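Local coordinates for protein ferulic acid decarboxylase 1 (Candida dubliniensis, PDB 4ZAD) that probably decarboxylates cinnamic, ferulic and p-coumaric acids to their vinyl products, using a prenylated flavin mononucleotide bound together with manganese, at residues Ala6-Asp11 with Pro265-Met270; Val121-Ser126 with Pro253-Glu258; Ile409-Ile414 with Gly468-Thr473. All coordinates share one frame; numbering follows the deposited sequence.

Contact 1 of 3, residues Ala6-Asp11 with Pro265-Met270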
ATOM      1  N   ALA A   6       2.389  23.798  23.175  1.00 30.45           N
ATOM      2  CA  ALA A   6       2.073  22.597  23.948  1.00 30.22           C
ATOM      3  C   ALA A   6       0.977  22.903  24.969  1.00 29.99           C
ATOM      4  O   ALA A   6       0.091  22.095  25.225  1.00 30.00           O
ATOM      5  CB  ALA A   6       3.329  22.037  24.654  1.00 29.56           C
ATOM      6  N   LEU A   7       1.029  24.088  25.533  1.00 29.93           N
ATOM      7  CA  LEU A   7       0.190  24.405  26.664  1.00 30.29           C
ATOM      8  C   LEU A   7      -0.973  25.324  26.318  1.00 30.58           C
ATOM      9  O   LEU A   7      -1.887  25.482  27.124  1.00 30.64           O
ATOM     10  CB  LEU A   7       1.063  25.050  27.748  1.00 30.13           C
ATOM     11  CG  LEU A   7       1.368  24.367  29.086  1.00 30.37           C
ATOM     12  CD1 LEU A   7       0.855  22.917  29.227  1.00 31.34           C
ATOM     13  CD2 LEU A   7       2.862  24.487  29.361  1.00 29.77           C
ATOM     14  N   LYS A   8      -0.945  25.943  25.144  1.00 31.33           N
ATOM     15  CA  LYS A   8      -1.922  27.006  24.816  1.00 32.38           C
ATOM     16  C   LYS A   8      -2.442  26.821  23.393  1.00 31.83           C
ATOM     17  O   LYS A   8      -1.723  27.054  22.426  1.00 31.63           O
ATOM     18  CB  LYS A   8      -1.316  28.428  24.993  1.00 32.81           C
ATOM     19  CG  LYS A   8      -0.646  28.722  26.361  1.00 35.56           C
ATOM     20  CD  LYS A   8      -1.452  29.631  27.303  1.00 39.18           C
ATOM     21  CE  LYS A   8      -0.813  31.016  27.491  1.00 41.33           C
ATOM     22  NZ  LYS A   8      -1.241  31.679  28.794  1.00 41.72           N
ATOM     23  N   PHE A   9      -3.701  26.406  23.270  1.00 31.84           N
ATOM     24  CA  PHE A   9      -4.320  26.141  21.965  1.00 31.34           C
ATOM     25  C   PHE A   9      -4.049  27.285  20.981  1.00 31.78           C
ATOM     26  O   PHE A   9      -3.716  27.071  19.815  1.00 31.13           O
ATOM     27  CB  PHE A   9      -5.818  25.918  22.170  1.00 30.53           C
ATOM     28  CG  PHE A   9      -6.607  25.705  20.889  1.00 28.58           C
ATOM     29  CD1 PHE A   9      -6.287  24.679  20.015  1.00 22.43           C
ATOM     30  CD2 PHE A   9      -7.723  26.507  20.596  1.00 25.30           C
ATOM     31  CE1 PHE A   9      -7.028  24.484  18.876  1.00 21.69           C
ATOM     32  CE2 PHE A   9      -8.452  26.301  19.443  1.00 22.43           C
ATOM     33  CZ  PHE A   9      -8.103  25.308  18.584  1.00 20.73           C
ATOM     34  N   ARG A  10      -4.178  28.504  21.484  1.00 32.98           N
ATOM     35  CA  ARG A  10      -4.044  29.701  20.661  1.00 33.54           C
ATOM     36  C   ARG A  10      -2.605  29.997  20.292  1.00 33.97           C
ATOM     37  O   ARG A  10      -2.344  30.693  19.328  1.00 34.80           O
ATOM     38  CB  ARG A  10      -4.676  30.897  21.355  1.00 33.41           C
ATOM     39  CG  ARG A  10      -6.178  30.707  21.562  1.00 33.92           C
ATOM     40  CD  ARG A  10      -6.953  31.939  21.173  1.00 34.51           C
ATOM     41  NE  ARG A  10      -8.391  31.706  21.180  1.00 35.27           N
ATOM     42  CZ  ARG A  10      -9.318  32.661  21.115  1.00 32.34           C
ATOM     43  NH1 ARG A  10      -8.968  33.923  21.011  1.00 30.89           N
ATOM     44  NH2 ARG A  10     -10.602  32.344  21.135  1.00 32.03           N
ATOM     45  N   ASP A  11      -1.660  29.474  21.049  1.00 34.29           N
ATOM     46  CA  ASP A  11      -0.259  29.557  20.629  1.00 34.27           C
ATOM     47  C   ASP A  11       0.002  28.529  19.549  1.00 33.62           C
ATOM     48  O   ASP A  11       0.830  28.746  18.645  1.00 33.58           O
ATOM     49  CB  ASP A  11       0.687  29.402  21.828  1.00 34.50           C
ATOM     50  CG  ASP A  11       0.692  30.637  22.719  1.00 35.22           C
ATOM     51  OD1 ASP A  11      -0.114  31.545  22.450  1.00 37.66           O
ATOM     52  OD2 ASP A  11       1.507  30.719  23.661  1.00 37.25           O
ATOM     53  N   PRO A 265      -8.738  22.443  32.377  1.00 26.87           N
ATOM     54  CA  PRO A 265      -7.604  23.328  32.109  1.00 26.34           C
ATOM     55  C   PRO A 265      -7.991  24.808  32.064  1.00 26.36           C
ATOM     56  O   PRO A 265      -9.010  25.165  31.483  1.00 26.17           O
ATOM     57  CB  PRO A 265      -7.098  22.867  30.737  1.00 26.73           C
ATOM     58  CG  PRO A 265      -7.720  21.530  30.462  1.00 26.53           C
ATOM     59  CD  PRO A 265      -8.981  21.474  31.283  1.00 26.75           C
ATOM     60  N   ALA A 266      -7.173  25.658  32.682  1.00 26.63           N
ATOM     61  CA  ALA A 266      -7.338  27.117  32.619  1.00 27.15           C
ATOM     62  C   ALA A 266      -7.541  27.632  31.207  1.00 27.74           C
ATOM     63  O   ALA A 266      -8.377  28.496  30.989  1.00 27.99           O
ATOM     64  CB  ALA A 266      -6.137  27.814  33.251  1.00 27.11           C
ATOM     65  N   ASP A 267      -6.785  27.102  30.253  1.00 28.97           N
ATOM     66  CA  ASP A 267      -6.860  27.561  28.857  1.00 30.61           C
ATOM     67  C   ASP A 267      -7.661  26.592  28.005  1.00 30.61           C
ATOM     68  O   ASP A 267      -7.126  25.628  27.432  1.00 31.00           O
ATOM     69  CB  ASP A 267      -5.457  27.750  28.249  1.00 31.21           C
ATOM     70  CG  ASP A 267      -4.634  28.805  28.984  1.00 33.45           C
ATOM     71  OD1 ASP A 267      -4.886  30.011  28.743  1.00 35.99           O
ATOM     72  OD2 ASP A 267      -3.744  28.416  29.788  1.00 35.89           O
ATOM     73  N   CYS A 268      -8.960  26.834  27.955  1.00 30.15           N
ATOM     74  CA  CYS A 268      -9.817  26.134  27.019  1.00 29.85           C
ATOM     75  C   CYS A 268     -10.529  27.225  26.258  1.00 30.35           C
ATOM     76  O   CYS A 268     -10.486  28.390  26.671  1.00 30.69           O
ATOM     77  CB  CYS A 268     -10.829  25.239  27.724  1.00 29.47           C
ATOM     78  SG  CYS A 268     -10.135  23.976  28.741  1.00 26.99           S
ATOM     79  N   GLU A 269     -11.167  26.864  25.154  1.00 30.36           N
ATOM     80  CA  GLU A 269     -12.040  27.811  24.468  1.00 30.74           C
ATOM     81  C   GLU A 269     -13.434  27.749  25.075  1.00 30.74           C
ATOM     82  O   GLU A 269     -14.061  28.794  25.280  1.00 30.82           O
ATOM     83  CB  GLU A 269     -12.085  27.537  22.966  1.00 30.72           C
ATOM     84  CG  GLU A 269     -10.740  27.644  22.295  1.00 32.25           C
ATOM     85  CD  GLU A 269     -10.325  29.098  22.037  1.00 35.88           C
ATOM     86  OE1 GLU A 269     -11.091  29.857  21.388  1.00 38.56           O
ATOM     87  OE2 GLU A 269      -9.223  29.490  22.463  1.00 37.56           O
ATOM     88  N   MET A 270     -13.913  26.532  25.360  1.00 30.56           N
ATOM     89  CA  MET A 270     -15.247  26.332  25.908  1.00 30.43           C
ATOM     90  C   MET A 270     -15.243  25.092  26.759  1.00 30.49           C
ATOM     91  O   MET A 270     -14.658  24.055  26.341  1.00 30.08           O
ATOM     92  CB  MET A 270     -16.310  26.091  24.817  1.00 31.24           C
ATOM     93  CG  MET A 270     -16.646  27.250  23.911  1.00 31.68           C
ATOM     94  SD  MET A 270     -17.710  26.775  22.555  1.00 31.60           S
ATOM     95  CE  MET A 270     -16.509  25.961  21.514  1.00 34.95           C
TER
HETATM   96  O   HOH W   1      -2.377  26.040  29.666  1.00 22.90           O

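Contact 2 of 3, residues Val121-Ser126 with Pro253-Glu258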
ATOM      1  N   VAL A 121      -5.317  27.036  39.813  1.00 36.70           N
ATOM      2  CA  VAL A 121      -5.140  28.482  39.828  1.00 36.87           C
ATOM      3  C   VAL A 121      -6.521  29.156  39.884  1.00 37.70           C
ATOM      4  O   VAL A 121      -7.549  28.492  39.708  1.00 37.29           O
ATOM      5  CB  VAL A 121      -4.412  28.947  38.572  1.00 37.11           C
ATOM      6  CG1 VAL A 121      -3.204  28.068  38.315  1.00 36.24           C
ATOM      7  CG2 VAL A 121      -5.384  28.936  37.376  1.00 36.13           C
ATOM      8  N   PRO A 122      -6.554  30.479  40.151  1.00 38.53           N
ATOM      9  CA  PRO A 122      -7.856  31.121  40.314  1.00 38.41           C
ATOM     10  C   PRO A 122      -8.539  31.377  38.986  1.00 38.54           C
ATOM     11  O   PRO A 122      -7.863  31.476  37.963  1.00 38.35           O
ATOM     12  CB  PRO A 122      -7.534  32.439  41.008  1.00 38.65           C
ATOM     13  CG  PRO A 122      -6.051  32.632  40.889  1.00 38.89           C
ATOM     14  CD  PRO A 122      -5.432  31.321  40.621  1.00 38.59           C
ATOM     15  N   ASN A 123      -9.871  31.506  39.041  1.00 38.55           N
ATOM     16  CA  ASN A 123     -10.730  31.604  37.870  1.00 38.25           C
ATOM     17  C   ASN A 123     -10.333  32.712  36.896  1.00 38.69           C
ATOM     18  O   ASN A 123     -10.603  32.588  35.696  1.00 37.97           O
ATOM     19  CB  ASN A 123     -12.197  31.743  38.298  1.00 37.83           C
ATOM     20  CG  ASN A 123     -12.792  30.422  38.821  1.00 39.25           C
ATOM     21  OD1 ASN A 123     -12.081  29.460  39.118  1.00 38.14           O
ATOM     22  ND2 ASN A 123     -14.118  30.380  38.929  1.00 42.85           N
ATOM     23  N   ASP A 124      -9.681  33.770  37.389  1.00 39.54           N
ATOM     24  CA  ASP A 124      -9.250  34.865  36.506  1.00 40.64           C
ATOM     25  C   ASP A 124      -7.944  34.594  35.737  1.00 40.66           C
ATOM     26  O   ASP A 124      -7.541  35.396  34.873  1.00 40.88           O
ATOM     27  CB  ASP A 124      -9.220  36.242  37.214  1.00 41.42           C
ATOM     28  CG  ASP A 124      -8.215  36.327  38.366  1.00 43.21           C
ATOM     29  OD1 ASP A 124      -7.022  35.977  38.177  1.00 44.87           O
ATOM     30  OD2 ASP A 124      -8.640  36.765  39.461  1.00 45.52           O
ATOM     31  N   GLN A 125      -7.300  33.465  35.988  1.00 40.23           N
ATOM     32  CA  GLN A 125      -6.233  33.062  35.083  1.00 40.13           C
ATOM     33  C   GLN A 125      -6.723  32.217  33.881  1.00 39.52           C
ATOM     34  O   GLN A 125      -5.921  31.824  33.042  1.00 39.72           O
ATOM     35  CB  GLN A 125      -5.099  32.386  35.855  1.00 40.38           C
ATOM     36  CG  GLN A 125      -4.337  33.346  36.796  1.00 41.14           C
ATOM     37  CD  GLN A 125      -3.042  32.724  37.312  1.00 44.12           C
ATOM     38  OE1 GLN A 125      -2.283  32.090  36.541  1.00 43.57           O
ATOM     39  NE2 GLN A 125      -2.793  32.868  38.630  1.00 44.06           N
ATOM     40  N   SER A 126      -8.029  31.965  33.792  1.00 38.75           N
ATOM     41  CA  SER A 126      -8.615  31.184  32.706  1.00 37.66           C
ATOM     42  C   SER A 126      -9.491  32.060  31.824  1.00 36.99           C
ATOM     43  O   SER A 126     -10.482  32.619  32.281  1.00 36.72           O
ATOM     44  CB  SER A 126      -9.482  30.043  33.273  1.00 38.09           C
ATOM     45  OG  SER A 126     -10.280  29.419  32.265  1.00 36.68           O
ATOM     46  N   PRO A 253      -1.917  24.231  34.293  1.00 24.38           N
ATOM     47  CA  PRO A 253      -2.768  25.063  35.106  1.00 24.22           C
ATOM     48  C   PRO A 253      -4.272  24.741  34.915  1.00 24.03           C
ATOM     49  O   PRO A 253      -4.759  24.729  33.802  1.00 23.05           O
ATOM     50  CB  PRO A 253      -2.422  26.465  34.620  1.00 24.91           C
ATOM     51  CG  PRO A 253      -1.901  26.307  33.255  1.00 24.28           C
ATOM     52  CD  PRO A 253      -1.358  24.931  33.134  1.00 23.71           C
ATOM     53  N   VAL A 254      -4.973  24.472  36.011  1.00 24.26           N
ATOM     54  CA  VAL A 254      -6.371  24.068  35.986  1.00 24.80           C
ATOM     55  C   VAL A 254      -7.221  24.917  36.929  1.00 25.63           C
ATOM     56  O   VAL A 254      -6.741  25.475  37.932  1.00 25.66           O
ATOM     57  CB  VAL A 254      -6.595  22.531  36.381  1.00 25.15           C
ATOM     58  CG1 VAL A 254      -5.803  21.551  35.472  1.00 25.27           C
ATOM     59  CG2 VAL A 254      -6.295  22.233  37.855  1.00 23.62           C
ATOM     60  N   VAL A 255      -8.506  24.968  36.615  1.00 26.28           N
ATOM     61  CA  VAL A 255      -9.486  25.658  37.423  1.00 26.15           C
ATOM     62  C   VAL A 255     -10.679  24.744  37.700  1.00 26.70           C
ATOM     63  O   VAL A 255     -10.980  23.825  36.929  1.00 26.47           O
ATOM     64  CB  VAL A 255      -9.946  26.940  36.704  1.00 26.62           C
ATOM     65  CG1 VAL A 255      -8.749  27.913  36.537  1.00 23.34           C
ATOM     66  CG2 VAL A 255     -10.594  26.583  35.349  1.00 26.35           C
ATOM     67  N   LYS A 256     -11.349  24.999  38.814  1.00 27.33           N
ATOM     68  CA  LYS A 256     -12.547  24.258  39.182  1.00 28.09           C
ATOM     69  C   LYS A 256     -13.758  24.649  38.332  1.00 28.70           C
ATOM     70  O   LYS A 256     -13.969  25.811  38.012  1.00 28.21           O
ATOM     71  CB  LYS A 256     -12.846  24.494  40.656  1.00 28.25           C
ATOM     72  CG  LYS A 256     -13.859  23.538  41.276  1.00 29.67           C
ATOM     73  CD  LYS A 256     -14.347  24.066  42.651  1.00 32.55           C
ATOM     74  CE  LYS A 256     -15.905  23.933  42.867  1.00 33.30           C
ATOM     75  NZ  LYS A 256     -16.740  24.753  41.977  1.00 32.84           N
ATOM     76  N   CYS A 257     -14.576  23.675  37.968  1.00 29.83           N
ATOM     77  CA  CYS A 257     -15.839  24.003  37.284  1.00 30.95           C
ATOM     78  C   CYS A 257     -16.737  24.956  38.104  1.00 31.82           C
ATOM     79  O   CYS A 257     -16.566  25.092  39.315  1.00 32.15           O
ATOM     80  CB  CYS A 257     -16.605  22.726  36.943  1.00 30.48           C
ATOM     81  SG  CYS A 257     -15.841  21.774  35.638  1.00 31.00           S
ATOM     82  N   GLU A 258     -17.710  25.595  37.446  1.00 33.01           N
ATOM     83  CA  GLU A 258     -18.768  26.308  38.171  1.00 33.36           C
ATOM     84  C   GLU A 258     -19.765  25.447  38.921  1.00 33.89           C
ATOM     85  O   GLU A 258     -20.177  25.834  40.009  1.00 35.06           O
ATOM     86  CB  GLU A 258     -19.554  27.220  37.266  1.00 33.51           C
ATOM     87  CG  GLU A 258     -18.759  28.378  36.716  1.00 35.05           C
ATOM     88  CD  GLU A 258     -18.038  29.251  37.763  1.00 36.55           C
ATOM     89  OE1 GLU A 258     -18.654  29.707  38.777  1.00 36.95           O
ATOM     90  OE2 GLU A 258     -16.843  29.507  37.519  1.00 35.52           O
TER
HETATM   91  O   HOH W   2     -10.346  27.959  40.358  1.00 32.33           O

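Contact 3 of 3, residues Ile409-Ile414 with Gly468-Thr473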
ATOM      1  N   ILE A 409      -7.873  -1.950  19.121  1.00 21.38           N
ATOM      2  CA  ILE A 409      -8.236  -1.580  17.741  1.00 21.69           C
ATOM      3  C   ILE A 409      -7.464  -2.313  16.667  1.00 21.72           C
ATOM      4  O   ILE A 409      -7.790  -2.200  15.507  1.00 22.28           O
ATOM      5  CB  ILE A 409      -8.086  -0.091  17.462  1.00 21.83           C
ATOM      6  CG1 ILE A 409      -6.628   0.263  17.174  1.00 22.15           C
ATOM      7  CG2 ILE A 409      -8.698   0.735  18.617  1.00 20.75           C
ATOM      8  CD1 ILE A 409      -6.321   1.724  17.435  1.00 23.88           C
ATOM      9  N   LEU A 410      -6.435  -3.045  17.044  1.00 22.01           N
ATOM     10  CA  LEU A 410      -5.492  -3.611  16.071  1.00 22.36           C
ATOM     11  C   LEU A 410      -5.978  -4.964  15.608  1.00 22.16           C
ATOM     12  O   LEU A 410      -6.524  -5.711  16.436  1.00 22.59           O
ATOM     13  CB  LEU A 410      -4.094  -3.704  16.699  1.00 21.82           C
ATOM     14  CG  LEU A 410      -3.479  -2.321  17.006  1.00 23.24           C
ATOM     15  CD1 LEU A 410      -2.201  -2.484  17.855  1.00 26.62           C
ATOM     16  CD2 LEU A 410      -3.194  -1.477  15.777  1.00 18.62           C
ATOM     17  N   HIS A 411      -6.058  -5.467  14.497  1.00 24.66           N
ATOM     18  CA  HIS A 411      -6.418  -6.703  14.015  1.00 23.85           C
ATOM     19  C   HIS A 411      -5.346  -7.573  13.335  1.00 23.35           C
ATOM     20  O   HIS A 411      -5.532  -8.759  13.197  1.00 22.65           O
ATOM     21  CB  HIS A 411      -7.638  -6.655  13.131  1.00 24.44           C
ATOM     22  CG  HIS A 411      -8.949  -6.785  13.854  1.00 26.81           C
ATOM     23  ND1 HIS A 411      -9.439  -5.802  14.695  1.00 31.07           N
ATOM     24  CD2 HIS A 411      -9.920  -7.724  13.776  1.00 26.73           C
ATOM     25  CE1 HIS A 411     -10.634  -6.156  15.135  1.00 28.45           C
ATOM     26  NE2 HIS A 411     -10.941  -7.323  14.606  1.00 27.48           N
ATOM     27  N   GLU A 412      -4.233  -6.985  12.916  1.00 23.20           N
ATOM     28  CA  GLU A 412      -3.167  -7.751  12.301  1.00 23.05           C
ATOM     29  C   GLU A 412      -1.832  -7.161  12.734  1.00 22.90           C
ATOM     30  O   GLU A 412      -1.621  -5.951  12.671  1.00 23.46           O
ATOM     31  CB  GLU A 412      -3.324  -7.744  10.787  1.00 23.50           C
ATOM     32  CG  GLU A 412      -2.260  -8.540  10.054  1.00 24.16           C
ATOM     33  CD  GLU A 412      -2.750  -9.198   8.778  1.00 22.57           C
ATOM     34  OE1 GLU A 412      -3.911  -8.975   8.379  1.00 26.08           O
ATOM     35  OE2 GLU A 412      -1.966  -9.951   8.182  1.00 20.61           O
ATOM     36  N   ILE A 413      -0.955  -8.017  13.240  1.00 22.07           N
ATOM     37  CA  ILE A 413       0.333  -7.586  13.748  1.00 21.46           C
ATOM     38  C   ILE A 413       1.309  -8.187  12.765  1.00 21.14           C
ATOM     39  O   ILE A 413       1.139  -9.341  12.373  1.00 20.78           O
ATOM     40  CB  ILE A 413       0.648  -8.129  15.127  1.00 21.35           C
ATOM     41  CG1 ILE A 413      -0.532  -7.909  16.091  1.00 21.70           C
ATOM     42  CG2 ILE A 413       1.958  -7.503  15.638  1.00 20.87           C
ATOM     43  CD1 ILE A 413      -0.889  -6.431  16.373  1.00 23.59           C
ATOM     44  N   ILE A 414       2.294  -7.397  12.351  1.00 19.88           N
ATOM     45  CA  ILE A 414       3.122  -7.751  11.237  1.00 19.18           C
ATOM     46  C   ILE A 414       4.566  -7.755  11.663  1.00 19.54           C
ATOM     47  O   ILE A 414       5.109  -6.744  11.990  1.00 20.05           O
ATOM     48  CB  ILE A 414       2.920  -6.773  10.142  1.00 18.83           C
ATOM     49  CG1 ILE A 414       1.494  -6.948   9.576  1.00 18.04           C
ATOM     50  CG2 ILE A 414       3.954  -6.994   9.069  1.00 17.58           C
ATOM     51  CD1 ILE A 414       1.185  -6.033   8.444  1.00 13.03           C
ATOM     52  N   GLY A 468     -12.900 -13.154  18.339  1.00 42.25           N
ATOM     53  CA  GLY A 468     -11.893 -13.489  17.344  1.00 40.68           C
ATOM     54  C   GLY A 468     -11.587 -12.384  16.367  1.00 38.66           C
ATOM     55  O   GLY A 468     -11.661 -11.221  16.696  1.00 39.21           O
ATOM     56  N   GLY A 469     -11.201 -12.775  15.168  1.00 36.54           N
ATOM     57  CA  GLY A 469     -10.920 -11.858  14.092  1.00 34.50           C
ATOM     58  C   GLY A 469      -9.508 -11.348  13.996  1.00 32.51           C
ATOM     59  O   GLY A 469      -9.250 -10.497  13.169  1.00 32.60           O
ATOM     60  N   LYS A 470      -8.573 -11.833  14.803  1.00 30.49           N
ATOM     61  CA  LYS A 470      -7.236 -11.215  14.787  1.00 29.13           C
ATOM     62  C   LYS A 470      -6.126 -12.205  14.444  1.00 28.40           C
ATOM     63  O   LYS A 470      -6.259 -13.398  14.630  1.00 27.42           O
ATOM     64  CB  LYS A 470      -6.924 -10.487  16.101  1.00 28.49           C
ATOM     65  CG  LYS A 470      -7.989  -9.480  16.531  1.00 27.84           C
ATOM     66  CD  LYS A 470      -7.570  -8.659  17.777  1.00 26.02           C
ATOM     67  CE  LYS A 470      -8.484  -7.421  17.934  1.00 26.47           C
ATOM     68  NZ  LYS A 470      -7.947  -6.293  18.763  1.00 24.98           N
ATOM     69  N   CYS A 471      -5.014 -11.687  13.943  1.00 27.64           N
ATOM     70  CA  CYS A 471      -3.907 -12.550  13.627  1.00 26.93           C
ATOM     71  C   CYS A 471      -2.574 -11.844  13.771  1.00 25.92           C
ATOM     72  O   CYS A 471      -2.523 -10.643  13.788  1.00 26.53           O
ATOM     73  CB  CYS A 471      -4.089 -13.063  12.212  1.00 27.55           C
ATOM     74  SG  CYS A 471      -3.206 -12.140  10.984  1.00 27.18           S
ATOM     75  N   VAL A 472      -1.506 -12.611  13.927  1.00 25.10           N
ATOM     76  CA  VAL A 472      -0.145 -12.103  13.928  1.00 23.98           C
ATOM     77  C   VAL A 472       0.576 -12.714  12.726  1.00 23.51           C
ATOM     78  O   VAL A 472       0.684 -13.947  12.631  1.00 24.00           O
ATOM     79  CB  VAL A 472       0.579 -12.499  15.198  1.00 24.80           C
ATOM     80  CG1 VAL A 472       2.141 -12.187  15.097  1.00 22.61           C
ATOM     81  CG2 VAL A 472      -0.112 -11.835  16.403  1.00 22.87           C
ATOM     82  N   THR A 473       1.033 -11.858  11.801  1.00 21.80           N
ATOM     83  CA  THR A 473       1.581 -12.300  10.528  1.00 20.85           C
ATOM     84  C   THR A 473       3.054 -12.144  10.522  1.00 21.16           C
ATOM     85  O   THR A 473       3.551 -11.064  10.767  1.00 20.56           O
ATOM     86  CB  THR A 473       1.004 -11.478   9.384  1.00 20.56           C
ATOM     87  OG1 THR A 473      -0.420 -11.529   9.438  1.00 20.31           O
ATOM     88  CG2 THR A 473       1.444 -12.021   8.081  1.00 19.67           C
TER

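Contact 1 of 3, residues Ala6-Asp11 with Pro265-Met270
Arg10 and Glu269 carry the charged part of this contact. The guanidinium meets the carboxylate side-on, with one nitrogen facing each oxygen. Arg10 NH2 donates to Glu269 OE1 at 2.5 Å, nearly straight and in the guanidinium plane, and meets the syn lone pair of that oxygen. Arg10 NE donates to Glu269 OE2 at 2.7 Å. This second bond is more bent (141°), and its acceptor is tilted out of the guanidinium plane. The two flat groups are nearly coplanar, 29° apart, and the double grip fixes how they are turned. Glu269 is buried, and its carboxylate has further partners: Arg313 forms a salt bridge with OE2, and Ile317 N bonds to OE1.

The apolar part is the packing of Phe9 on the stem of Glu269. Phe9 starts out toward 265-270, with CG anti to the backbone N (chi1 177°). The ring's CD2 then lies 3.6 Å from Glu269 CG. Ile317 and Pro319 of strand 317-319 also touch this ring.

Asp267 is joined to the other segment through water. One water donates to Leu7 O at 2.6 Å and to Asp267 OD2 at 2.7 Å. Lys8 runs past the same carboxylate, with its CD 3.6 Å from Asp267 OD2. Lys8 NZ stays 4.0 Å from Asp267 OD1, too far for a salt bridge, so any attraction is probably loose.

Lys8 is the N-cap of helix 9-19, so the contact gathers round a helix start. On the other side, Glu269 and Met270 both face Phe220 in a classic beta bulge at the start of strand 270-277. The arrangement joins the N-terminal helix to the large antiparallel sheet of the Rift-related, FMN-binding-type domain.

Contact 2 of 3, residues Val121-Ser126 with Pro253-Glu258
Val121 N donates to Val254 O at 2.8 Å (155°), which carries the parallel pairing of strands 119-120 and 253-256 one step further before the chain turns off at Pro122 into a 3-10 segment, 123-125.

The apolar packing centres on Val121 and Val255. Val121 CG2 lies 3.6 Å from Val255 CG1. Val255 has CG1 anti to its carbonyl carbon (chi1 -63°), and this methyl also approaches Val121 O and the CB of Ser126. Val121 CG1 rests beside Pro253 CB at 4.1 Å, the two side chains pointing the same way. Ser126 sends its hydroxyl to Ala266 O.

The polar side is bridged by water. A water donates to Asn123 OD1 at 2.6 Å and to Val121 O at 2.9 Å. It also takes a weak bond from Lys256 N. Asn123 ND2 lies 3.2 Å from Glu258 OE2, but the angle is poor and no hydrogen bond forms. The amide and carboxylate planes are steeply turned, 77° apart. Glu258 OE2 has its salt bridge with Lys129 instead.

Val254 points away from 121-126, and its side chain comes within about 4 Å of that of Trp175, which binds prenylated FMN. The arrangement is the end of an edge strand in a small mixed three-stranded sheet, 119-120, 253-256 and 263-265.

Contact 3 of 3, residues Ile409-Ile414 with Gly468-Thr473
Glu412 and Thr473 meet tip to tip. Thr473 lies two residues beyond Cys471, the register partner of Glu412, on the same face of the sheet. Glu412 CG is anti to the backbone N (chi1 -179°), and the chain bends at chi2 to bring its carboxylate to the hydroxyl. Thr473 OG1 donates to Glu412 OE2 at 2.5 Å, on the anti side and 33° out of the carboxylate plane. Tyr432 OH is a second partner of this buried oxygen. Cys471 SG, also on this face, is 3.7 Å from Glu412 CD. Pro438 and Val439 of the second subunit pack on Glu412 and Cys471.

Strands 412-417 and 470-475 are parallel neighbours in the five-stranded mixed sheet of the C-terminal domain. Cys471 N to His411 O, Ile413 N to Cys471 O and Thr473 N to Ile413 O are the backbone bonds.

On the other face, Ile413 CG1 and Val472 CG2 touch at 4.0 Å, their side chains crossing.

Near the start of the pair, the Lys470 chain crosses His411 at about a right angle. Its CE lies over one ring face in a CH-pi contact, 3.9 Å from the ring centroid. The chain is extended beyond CG and carries NZ past the ring to bond Leu410 O at 2.8 Å and Ser408 O.

In the fold
Contacts 1 and 2 are neighbours, with centres about 12 Å apart, and both are partly buried. They touch where Ala266 of contact 1 meets Pro253 and Ser126 of contact 2. Ala266 N probably bonds to Pro253 O. Contact 3 lies on the opposite side of the chain's centre, its centre about 37 Å from that of contact 1 and 44 Å from that of contact 2. It is wholly buried and belongs to the C-terminal domain. The chemistry follows place. Contact 1 relies on a salt bridge, contact 2 on one backbone bond and valine packing, and both add a bridging water. Contact 3 rests on direct strand pairing and touches the second subunit.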